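Local atomic coordinates of Thiosulfate:glutathione sulfurtransferase (Saccharomyces cerevisiae, PDB entry 3D1P), a protein that transfers sulfur from thiosulfate to glutathione, giving sulfite and S-sulfanylglutathione, a central intermediate of hydrogen sulfide metabolism. Residues S90-G101 with Y116-N127; F27-H37 with S131-L139. All coordinates share one frame; numbering follows the deposited sequence.

Interaction 1. Residues S90-G101 with Y116-N127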
loop_
_atom_site.group_PDB
_atom_site.type_symbol
_atom_site.label_atom_id
_atom_site.label_comp_id
_atom_site.label_asym_id
_atom_site.label_seq_id
_atom_site.Cartn_x
_atom_site.Cartn_y
_atom_site.Cartn_z
ATOM N N SER A 90 7.134 11.410 0.639
ATOM C CA SER A 90 5.977 11.850 1.399
ATOM C C SER A 90 5.078 12.826 0.670
ATOM O O SER A 90 3.981 13.091 1.146
ATOM C CB SER A 90 6.342 12.346 2.752
ATOM O OG SER A 90 7.109 13.496 2.584
ATOM N N ALA A 91 5.513 13.361 -0.457
ATOM C CA ALA A 91 4.673 14.234 -1.256
ATOM C C ALA A 91 3.644 13.446 -2.045
ATOM O O ALA A 91 2.720 14.049 -2.578
ATOM C CB ALA A 91 5.536 15.057 -2.242
ATOM N N LYS A 92 3.810 12.133 -2.177
ATOM C CA LYS A 92 2.910 11.316 -2.959
ATOM C C LYS A 92 1.716 10.880 -2.130
ATOM O O LYS A 92 1.728 10.926 -0.911
ATOM C CB LYS A 92 3.664 10.097 -3.462
ATOM C CG LYS A 92 4.739 10.455 -4.494
ATOM C CD LYS A 92 5.382 9.214 -5.072
ATOM C CE LYS A 92 6.500 9.465 -6.070
ATOM N NZ LYS A 92 7.006 8.191 -6.629
ATOM N N GLU A 93 0.678 10.424 -2.834
ATOM C CA GLU A 93 -0.439 9.744 -2.202
ATOM C C GLU A 93 -0.067 8.268 -2.003
ATOM O O GLU A 93 0.215 7.579 -2.979
ATOM C CB GLU A 93 -1.692 9.799 -3.071
ATOM C CG GLU A 93 -2.857 9.090 -2.452
ATOM C CD GLU A 93 -4.110 9.018 -3.309
ATOM O OE1 GLU A 93 -4.095 9.440 -4.470
ATOM O OE2 GLU A 93 -5.123 8.495 -2.790
ATOM N N LEU A 94 -0.065 7.806 -0.764
ATOM C CA LEU A 94 0.207 6.404 -0.463
ATOM C C LEU A 94 -1.127 5.726 -0.141
ATOM O O LEU A 94 -1.866 6.207 0.730
ATOM C CB LEU A 94 1.131 6.258 0.744
ATOM C CG LEU A 94 2.632 6.317 0.441
ATOM C CD1 LEU A 94 3.068 7.662 -0.210
ATOM C CD2 LEU A 94 3.410 6.035 1.714
ATOM N N ILE A 95 -1.421 4.639 -0.839
ATOM C CA ILE A 95 -2.667 3.899 -0.682
ATOM C C ILE A 95 -2.335 2.571 -0.008
ATOM O O ILE A 95 -1.618 1.763 -0.579
ATOM C CB ILE A 95 -3.355 3.644 -2.017
ATOM C CG1 ILE A 95 -3.541 4.930 -2.802
ATOM C CG2 ILE A 95 -4.693 2.932 -1.772
ATOM C CD1 ILE A 95 -4.168 4.726 -4.206
ATOM N N PHE A 96 -2.851 2.359 1.198
ATOM C CA PHE A 96 -2.469 1.228 2.013
ATOM C C PHE A 96 -3.497 0.106 1.967
ATOM O O PHE A 96 -4.715 0.348 2.025
ATOM C CB PHE A 96 -2.367 1.662 3.476
ATOM C CG PHE A 96 -1.203 2.544 3.730
ATOM C CD1 PHE A 96 0.017 2.016 4.142
ATOM C CD2 PHE A 96 -1.290 3.919 3.517
ATOM C CE1 PHE A 96 1.100 2.855 4.351
ATOM C CE2 PHE A 96 -0.187 4.745 3.710
ATOM C CZ PHE A 96 0.996 4.193 4.098
ATOM N N TYR A 97 -3.006 -1.132 1.949
ATOM C CA TYR A 97 -3.888 -2.310 1.999
ATOM C C TYR A 97 -3.052 -3.526 2.389
ATOM O O TYR A 97 -1.827 -3.533 2.308
ATOM C CB TYR A 97 -4.595 -2.535 0.659
ATOM C CG TYR A 97 -3.671 -2.619 -0.522
ATOM C CD1 TYR A 97 -3.161 -3.844 -0.943
ATOM C CD2 TYR A 97 -3.290 -1.497 -1.240
ATOM C CE1 TYR A 97 -2.319 -3.940 -2.012
ATOM C CE2 TYR A 97 -2.428 -1.564 -2.310
ATOM C CZ TYR A 97 -1.943 -2.795 -2.724
ATOM O OH TYR A 97 -1.112 -2.854 -3.803
ATOM N N CYS A 98 -3.777 -4.580 2.749
ATOM C CA CYS A 98 -3.162 -5.874 3.057
ATOM C C CYS A 98 -3.977 -6.971 2.344
ATOM O O CYS A 98 -4.119 -6.923 1.129
ATOM C CB CYS A 98 -2.951 -6.061 4.583
ATOM S SG CYS A 98 -4.451 -5.948 5.567
ATOM N N ALA A 99 -4.467 -7.960 3.119
ATOM C CA ALA A 99 -5.337 -9.027 2.595
ATOM C C ALA A 99 -6.792 -8.670 2.911
ATOM O O ALA A 99 -7.574 -8.460 1.994
ATOM C CB ALA A 99 -4.945 -10.373 3.164
ATOM N N SER A 100 -7.136 -8.576 4.202
ATOM C CA SER A 100 -8.489 -8.253 4.588
ATOM C C SER A 100 -8.685 -6.823 5.094
ATOM O O SER A 100 -9.820 -6.410 5.313
ATOM C CB SER A 100 -9.049 -9.233 5.624
ATOM O OG SER A 100 -8.294 -9.282 6.764
ATOM N N GLY A 101 -7.605 -6.055 5.269
ATOM C CA GLY A 101 -7.653 -4.647 5.584
ATOM C C GLY A 101 -7.061 -4.214 6.909
ATOM O O GLY A 101 -6.713 -3.052 7.049
ATOM N N TYR A 116 3.486 11.621 6.517
ATOM C CA TYR A 116 2.814 11.433 5.253
ATOM C C TYR A 116 1.439 12.070 5.370
ATOM O O TYR A 116 0.539 11.530 5.995
ATOM C CB TYR A 116 2.655 9.942 4.913
ATOM C CG TYR A 116 3.958 9.301 4.537
ATOM C CD1 TYR A 116 4.341 9.244 3.212
ATOM C CD2 TYR A 116 4.821 8.753 5.501
ATOM C CE1 TYR A 116 5.544 8.651 2.812
ATOM C CE2 TYR A 116 6.012 8.169 5.119
ATOM C CZ TYR A 116 6.373 8.112 3.781
ATOM O OH TYR A 116 7.555 7.481 3.438
ATOM N N SER A 117 1.264 13.216 4.721
ATOM C CA SER A 117 0.040 14.004 4.777
ATOM C C SER A 117 -1.007 13.546 3.774
ATOM O O SER A 117 -2.137 14.013 3.852
ATOM C CB SER A 117 0.333 15.486 4.534
ATOM O OG SER A 117 0.739 15.744 3.219
ATOM N N ASN A 118 -0.619 12.698 2.795
ATOM C CA ASN A 118 -1.540 12.279 1.729
ATOM C C ASN A 118 -1.570 10.759 1.721
ATOM O O ASN A 118 -0.725 10.106 1.100
ATOM C CB ASN A 118 -1.145 12.811 0.370
ATOM C CG ASN A 118 -2.263 12.634 -0.627
ATOM O OD1 ASN A 118 -3.252 11.956 -0.341
ATOM N ND2 ASN A 118 -2.111 13.170 -1.814
ATOM N N THR A 119 -2.473 10.201 2.510
ATOM C CA THR A 119 -2.585 8.769 2.625
ATOM C C THR A 119 -4.055 8.367 2.459
ATOM O O THR A 119 -4.984 9.135 2.756
ATOM C CB THR A 119 -2.089 8.214 3.979
ATOM O OG1 THR A 119 -2.888 8.721 5.047
ATOM C CG2 THR A 119 -0.627 8.578 4.231
ATOM N N SER A 120 -4.241 7.155 1.967
ATOM C CA SER A 120 -5.531 6.617 1.630
ATOM C C SER A 120 -5.569 5.145 1.937
ATOM O O SER A 120 -4.537 4.516 2.184
ATOM C CB SER A 120 -5.824 6.825 0.142
ATOM O OG SER A 120 -5.689 8.180 -0.196
ATOM N N LEU A 121 -6.777 4.574 1.889
ATOM C CA LEU A 121 -6.980 3.137 2.119
ATOM C C LEU A 121 -7.640 2.498 0.913
ATOM O O LEU A 121 -8.514 3.084 0.269
ATOM C CB LEU A 121 -7.927 2.875 3.281
ATOM C CG LEU A 121 -7.469 3.325 4.641
ATOM C CD1 LEU A 121 -8.595 3.221 5.663
ATOM C CD2 LEU A 121 -6.280 2.502 5.102
ATOM N N TYR A 122 -7.255 1.257 0.673
ATOM C CA TYR A 122 -8.031 0.316 -0.148
ATOM C C TYR A 122 -8.565 -0.706 0.854
ATOM O O TYR A 122 -7.928 -1.716 1.119
ATOM C CB TYR A 122 -7.160 -0.343 -1.210
ATOM C CG TYR A 122 -7.803 -1.432 -2.016
ATOM C CD1 TYR A 122 -7.017 -2.380 -2.644
ATOM C CD2 TYR A 122 -9.185 -1.542 -2.168
ATOM C CE1 TYR A 122 -7.565 -3.337 -3.463
ATOM C CE2 TYR A 122 -9.759 -2.518 -2.975
ATOM C CZ TYR A 122 -8.937 -3.438 -3.619
ATOM O OH TYR A 122 -9.429 -4.404 -4.440
ATOM N N PRO A 123 -9.702 -0.411 1.506
ATOM C CA PRO A 123 -10.117 -1.245 2.641
ATOM C C PRO A 123 -10.313 -2.710 2.268
ATOM O O PRO A 123 -10.020 -3.589 3.061
ATOM C CB PRO A 123 -11.415 -0.565 3.128
ATOM C CG PRO A 123 -11.636 0.484 2.336
ATOM C CD PRO A 123 -10.608 0.738 1.332
ATOM N N GLY A 124 -10.881 -2.952 1.087
ATOM C CA GLY A 124 -11.134 -4.302 0.673
ATOM C C GLY A 124 -9.874 -5.124 0.476
ATOM O O GLY A 124 -9.880 -6.349 0.620
ATOM N N SER A 125 -8.783 -4.435 0.134
ATOM C CA SER A 125 -7.465 -5.018 0.136
ATOM C C SER A 125 -7.355 -6.146 -0.901
ATOM O O SER A 125 -8.147 -6.235 -1.830
ATOM C CB SER A 125 -7.063 -5.409 1.559
ATOM O OG SER A 125 -6.823 -4.239 2.358
HETATM N N MSE A 126 -6.301 -6.976 -0.784
HETATM C CA MSE A 126 -6.091 -7.967 -1.840
HETATM C C MSE A 126 -7.176 -9.020 -1.880
HETATM O O MSE A 126 -7.416 -9.616 -2.938
HETATM C CB MSE A 126 -4.688 -8.571 -1.749
HETATM C CG MSE A 126 -3.592 -7.601 -2.114
HETATM SE SE MSE A 126 -3.679 -6.944 -3.936
HETATM C CE MSE A 126 -3.401 -8.628 -4.827
ATOM N N ASN A 127 -7.895 -9.261 -0.771
ATOM C CA ASN A 127 -9.018 -10.178 -0.841
ATOM C C ASN A 127 -10.062 -9.621 -1.802
ATOM O O ASN A 127 -10.627 -10.353 -2.616
ATOM C CB ASN A 127 -9.653 -10.392 0.543
ATOM C CG ASN A 127 -8.806 -11.219 1.465
ATOM O OD1 ASN A 127 -7.678 -11.619 1.171
ATOM N ND2 ASN A 127 -9.366 -11.454 2.678
HETATM O O HOH W 1 1.835 11.447 1.932
HETATM O O HOH W 2 3.182 14.694 3.189
HETATM O O HOH W 3 0.151 14.107 -3.431
HETATM O O HOH W 4 -6.610 -1.027 3.625
#
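Strands 93-97 and 119-121 are parallel neighbours in the rhodanese sheet, the two strands of a beta-alpha-beta unit whose crossover is helix 102-112. Leu94 pairs with Thr119, Ile95 with Ser120 and Phe96 with Leu121. Four backbone bonds join them: Leu94 N to Asn118 O, Ser120 N to Leu94 O, Phe96 N to Ser120 O and Tyr122 N to Phe96 O. Near the start, Ser120 OG donates to Glu93 OE2 (2.7 Å), reaching the anti side of the carboxylate. The extended Glu93 chain, CG anti to the backbone N (chi1 179°), carries it there, and Tyr25 OH also bonds to OE2. Ser90 CB sits over one face of the Tyr116 ring, and Leu94 CD2 approaches Tyr116 CE1 obliquely at 3.6 Å. Toward the other end, the Tyr122 ring turns its edge to the face of Tyr97, planes at 69°. In the modelled conformer of Met126, a selenomethionine, SE lies 3.8 Å from Tyr97 CE1 in an oblique Met-aromatic contact. Beyond the strands lies the loop of the catalytic Cys98, the persulfide-forming residue. Ser125 OG accepts from Cys98 N at 3.1 Å and donates to Tyr122 O at 3.0 Å, so one hydroxyl ties the loop to the beta turn 122-125. Met126 N donates to Cys98 O (2.9 Å), and Asn127 N to Ala99 O (2.9 Å). Cys98 is thus gripped at both its N and its O, consistent with a main chain held in place at the residue that carries the persulfide.

Interaction 2. Residues F27-H37 with S131-L139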
loop_
_atom_site.group_PDB
_atom_site.type_symbol
_atom_site.label_atom_id
_atom_site.label_comp_id
_atom_site.label_asym_id
_atom_site.label_seq_id
_atom_site.Cartn_x
_atom_site.Cartn_y
_atom_site.Cartn_z
ATOM N N PHE A 27 -13.035 -1.457 -5.272
ATOM C CA PHE A 27 -12.393 -2.174 -6.382
ATOM C C PHE A 27 -12.380 -1.342 -7.670
ATOM O O PHE A 27 -11.345 -1.210 -8.310
ATOM C CB PHE A 27 -13.117 -3.496 -6.656
ATOM C CG PHE A 27 -12.534 -4.206 -7.835
ATOM C CD1 PHE A 27 -11.258 -4.754 -7.785
ATOM C CD2 PHE A 27 -13.251 -4.340 -9.031
ATOM C CE1 PHE A 27 -10.694 -5.368 -8.875
ATOM C CE2 PHE A 27 -12.701 -4.981 -10.113
ATOM C CZ PHE A 27 -11.412 -5.517 -10.028
ATOM N N GLU A 28 -13.534 -0.800 -8.062
ATOM C CA GLU A 28 -13.577 -0.041 -9.286
ATOM C C GLU A 28 -12.692 1.191 -9.222
ATOM O O GLU A 28 -12.019 1.564 -10.205
ATOM C CB GLU A 28 -15.016 0.320 -9.655
ATOM C CG GLU A 28 -15.774 -0.874 -10.159
ATOM C CD GLU A 28 -15.347 -1.318 -11.598
ATOM O OE1 GLU A 28 -15.098 -0.423 -12.376
ATOM O OE2 GLU A 28 -15.388 -2.540 -11.842
ATOM N N ASP A 29 -12.646 1.851 -8.054
ATOM C CA ASP A 29 -11.744 2.965 -7.889
ATOM C C ASP A 29 -10.276 2.541 -8.077
ATOM O O ASP A 29 -9.500 3.263 -8.714
ATOM C CB ASP A 29 -11.876 3.542 -6.484
ATOM C CG ASP A 29 -13.196 4.241 -6.171
ATOM O OD1 ASP A 29 -13.866 4.734 -7.110
ATOM O OD2 ASP A 29 -13.528 4.267 -4.953
HETATM N N MSE A 30 -9.923 1.386 -7.498
HETATM C CA MSE A 30 -8.556 0.896 -7.616
HETATM C C MSE A 30 -8.201 0.504 -9.038
HETATM O O MSE A 30 -7.089 0.750 -9.484
HETATM C CB MSE A 30 -8.320 -0.261 -6.653
HETATM C CG MSE A 30 -8.317 0.143 -5.199
HETATM SE SE MSE A 30 -6.962 1.416 -4.727
HETATM C CE MSE A 30 -5.500 0.307 -4.971
ATOM N N LYS A 31 -9.101 -0.161 -9.738
ATOM C CA LYS A 31 -8.858 -0.511 -11.112
ATOM C C LYS A 31 -8.431 0.745 -11.876
ATOM O O LYS A 31 -7.467 0.753 -12.661
ATOM C CB LYS A 31 -10.130 -1.057 -11.745
ATOM C CG LYS A 31 -10.205 -2.518 -11.812
ATOM C CD LYS A 31 -11.117 -2.974 -12.962
ATOM C CE LYS A 31 -12.498 -2.382 -12.835
ATOM N NZ LYS A 31 -13.539 -3.157 -13.620
ATOM N N ARG A 32 -9.379 2.028 -11.651
ATOM C CA ARG A 32 -9.075 3.290 -12.273
ATOM C C ARG A 32 -7.690 3.780 -11.921
ATOM O O ARG A 32 -6.883 4.147 -12.780
ATOM C CB ARG A 32 -10.145 4.317 -11.937
ATOM C CG ARG A 32 -11.418 4.071 -12.728
ATOM C CD ARG A 32 -12.479 5.130 -12.440
ATOM N NE ARG A 32 -13.104 4.839 -11.158
ATOM C CZ ARG A 32 -14.392 4.565 -10.945
ATOM N NH1 ARG A 32 -14.808 4.285 -9.698
ATOM N NH2 ARG A 32 -15.268 4.597 -11.943
ATOM N N ILE A 33 -7.365 3.712 -10.640
ATOM C CA ILE A 33 -6.063 4.218 -10.181
ATOM C C ILE A 33 -4.926 3.433 -10.814
ATOM O O ILE A 33 -3.962 4.029 -11.315
ATOM C CB ILE A 33 -6.016 4.194 -8.654
ATOM C CG1 ILE A 33 -6.952 5.260 -8.126
ATOM C CG2 ILE A 33 -4.602 4.379 -8.131
ATOM C CD1 ILE A 33 -7.299 5.106 -6.634
ATOM N N VAL A 34 -5.015 2.105 -10.818
ATOM C CA VAL A 34 -3.970 1.312 -11.431
ATOM C C VAL A 34 -3.803 1.678 -12.897
ATOM O O VAL A 34 -2.687 1.864 -13.381
ATOM C CB VAL A 34 -4.244 -0.191 -11.217
ATOM C CG1 VAL A 34 -3.272 -1.050 -12.040
ATOM C CG2 VAL A 34 -4.125 -0.520 -9.724
ATOM N N GLY A 35 -4.931 1.823 -13.597
ATOM C CA GLY A 35 -4.884 2.156 -15.004
ATOM C C GLY A 35 -4.349 3.534 -15.348
ATOM O O GLY A 35 -3.959 3.782 -16.477
ATOM N N LYS A 36 -4.372 4.454 -14.386
ATOM C CA LYS A 36 -3.809 5.766 -14.596
ATOM C C LYS A 36 -2.303 5.809 -14.511
ATOM O O LYS A 36 -1.668 6.727 -15.041
ATOM C CB LYS A 36 -4.376 6.761 -13.615
ATOM C CG LYS A 36 -5.853 7.049 -13.880
ATOM C CD LYS A 36 -6.536 7.889 -12.814
ATOM C CE LYS A 36 -5.544 8.791 -12.100
ATOM N NZ LYS A 36 -4.585 9.441 -13.002
ATOM N N HIS A 37 -1.700 4.838 -13.846
ATOM C CA HIS A 37 -0.229 4.817 -13.715
ATOM C C HIS A 37 0.269 6.180 -13.238
ATOM O O HIS A 37 1.214 6.734 -13.804
ATOM C CB HIS A 37 0.453 4.405 -15.041
ATOM C CG HIS A 37 0.049 3.038 -15.473
ATOM N ND1 HIS A 37 0.571 1.898 -14.907
ATOM C CD2 HIS A 37 -0.917 2.612 -16.319
ATOM C CE1 HIS A 37 -0.013 0.835 -15.443
ATOM N NE2 HIS A 37 -0.919 1.243 -16.308
ATOM N N SER A 131 -11.126 -11.225 -5.317
ATOM C CA SER A 131 -12.535 -11.571 -5.404
ATOM C C SER A 131 -13.170 -11.053 -6.684
ATOM O O SER A 131 -14.054 -11.700 -7.246
ATOM C CB SER A 131 -13.320 -10.993 -4.211
ATOM O OG SER A 131 -13.048 -11.701 -3.012
ATOM N N HIS A 132 -12.764 -9.856 -7.104
ATOM C CA HIS A 132 -13.318 -9.201 -8.276
ATOM C C HIS A 132 -12.537 -9.497 -9.544
ATOM O O HIS A 132 -12.870 -8.955 -10.596
ATOM C CB HIS A 132 -13.384 -7.689 -8.062
ATOM C CG HIS A 132 -14.334 -7.257 -7.006
ATOM N ND1 HIS A 132 -13.976 -7.124 -5.701
ATOM C CD2 HIS A 132 -15.628 -6.877 -7.058
ATOM C CE1 HIS A 132 -15.005 -6.715 -4.989
ATOM N NE2 HIS A 132 -16.034 -6.580 -5.781
ATOM N N GLY A 133 -11.499 -10.320 -9.459
ATOM C CA GLY A 133 -10.732 -10.725 -10.625
ATOM C C GLY A 133 -9.615 -9.760 -11.020
ATOM O O GLY A 133 -9.093 -9.874 -12.144
ATOM N N GLY A 134 -9.205 -8.879 -10.112
ATOM C CA GLY A 134 -8.157 -7.946 -10.421
ATOM C C GLY A 134 -6.862 -8.555 -10.861
ATOM O O GLY A 134 -6.116 -7.955 -11.649
ATOM N N ASP A 135 -6.555 -9.732 -10.354
ATOM C CA ASP A 135 -5.332 -10.413 -10.735
ATOM C C ASP A 135 -5.300 -10.858 -12.202
ATOM O O ASP A 135 -4.229 -11.193 -12.700
ATOM C CB ASP A 135 -5.087 -11.614 -9.800
ATOM C CG ASP A 135 -6.244 -12.591 -9.822
ATOM O OD1 ASP A 135 -7.385 -12.188 -9.524
ATOM O OD2 ASP A 135 -6.024 -13.772 -10.215
ATOM N N LYS A 136 -6.466 -10.847 -12.867
ATOM C CA LYS A 136 -6.540 -11.200 -14.271
ATOM C C LYS A 136 -6.509 -9.980 -15.199
ATOM O O LYS A 136 -6.624 -10.128 -16.421
ATOM C CB LYS A 136 -7.807 -11.995 -14.555
ATOM C CG LYS A 136 -7.943 -13.248 -13.742
ATOM C CD LYS A 136 -6.739 -14.143 -13.781
ATOM C CE LYS A 136 -6.988 -15.536 -13.265
ATOM N NZ LYS A 136 -7.640 -15.473 -11.901
ATOM N N LEU A 137 -6.398 -8.783 -14.630
ATOM C CA LEU A 137 -6.289 -7.574 -15.416
ATOM C C LEU A 137 -4.861 -7.368 -15.902
ATOM O O LEU A 137 -3.909 -7.932 -15.356
ATOM C CB LEU A 137 -6.703 -6.361 -14.590
ATOM C CG LEU A 137 -8.149 -6.423 -14.067
ATOM C CD1 LEU A 137 -8.383 -5.272 -13.123
ATOM C CD2 LEU A 137 -9.159 -6.374 -15.201
ATOM N N ASP A 138 -4.726 -6.528 -16.918
ATOM C CA ASP A 138 -3.444 -6.120 -17.444
ATOM C C ASP A 138 -3.528 -4.624 -17.788
ATOM O O ASP A 138 -3.473 -4.235 -18.949
ATOM C CB ASP A 138 -3.098 -6.970 -18.691
ATOM C CG ASP A 138 -1.706 -6.755 -19.206
ATOM O OD1 ASP A 138 -0.841 -6.301 -18.453
ATOM O OD2 ASP A 138 -1.446 -7.018 -20.387
ATOM N N LEU A 139 -3.688 -3.775 -16.783
ATOM C CA LEU A 139 -3.950 -2.334 -16.975
ATOM C C LEU A 139 -2.710 -1.487 -17.059
ATOM O O LEU A 139 -1.638 -1.934 -16.646
ATOM C CB LEU A 139 -4.797 -1.806 -15.840
ATOM C CG LEU A 139 -6.131 -2.454 -15.541
ATOM C CD1 LEU A 139 -6.744 -1.813 -14.310
ATOM C CD2 LEU A 139 -7.006 -2.355 -16.775
ATOM O OXT LEU A 139 -2.784 -0.324 -17.493
HETATM O O HOH W 5 -4.817 2.192 -18.605
#
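Helix 27-36 is flanked by the C-terminal tail of the chain in this rhodanese fold. The tail leaves helix 125-131 through a Schellman motif at Gly133, makes a 3-10 turn at 134-136 and then continues as a loop to the chain end. The backbones come closest at the C-terminal end of helix 27-36, where Gly35 CA and Leu139 CA are 5.0 Å apart. At its N-terminal end the rings of Phe27 and His132 form an offset stack, with planes 12° apart. The two side chains slide past each other in opposite directions. Each ring therefore receives the other's CB over its face: His132 CB lies 3.3 Å from the Phe27 ring centroid, and Phe27 CB lies 3.9 Å from that of His132. The Phe27 ring reaches across to the tail because chi1 (177°) swings CG away from the backbone N, and Gly134 CA meets its ring edge. His132 ND1 is bonded to Asp128 O, which helps fix this ring's rotation. Farther along, Leu137 CD1 lies against Lys31 CG at 3.6 Å in the modelled conformer of Lys31. Leu139 packs its CB against Gly35 CA and Val34 CG1. The terminal carboxylate is tied to the residue just after the helix: His37 NE2 donates to Leu139 OXT at 2.7 Å, with an angle of 166° at the hydrogen and the oxygen close to the imidazole plane.

How the interactions relate
Interaction 2 joins residues near the start of the modelled chain to its C-terminus, and both segments of interaction 1 fall between them in sequence. The two centres are about 14 Å apart. Interaction 1 lies near the middle of the chain, in the parallel sheet, and interaction 2 at the periphery. They meet where helix 27-36 covers one side of the sheet: Met30 CG touches Tyr122 CD2 at 3.6 Å, and Ile33 CG2 touches Ile95 CD1 at 4.0 Å. Helix 125-131 also connects them, since it begins in 116-127 and ends in 131-139. The Cys98 loop and the C-terminal tail are thus linked through helix 125-131, and helix 27-36 packs against both the sheet and the tail.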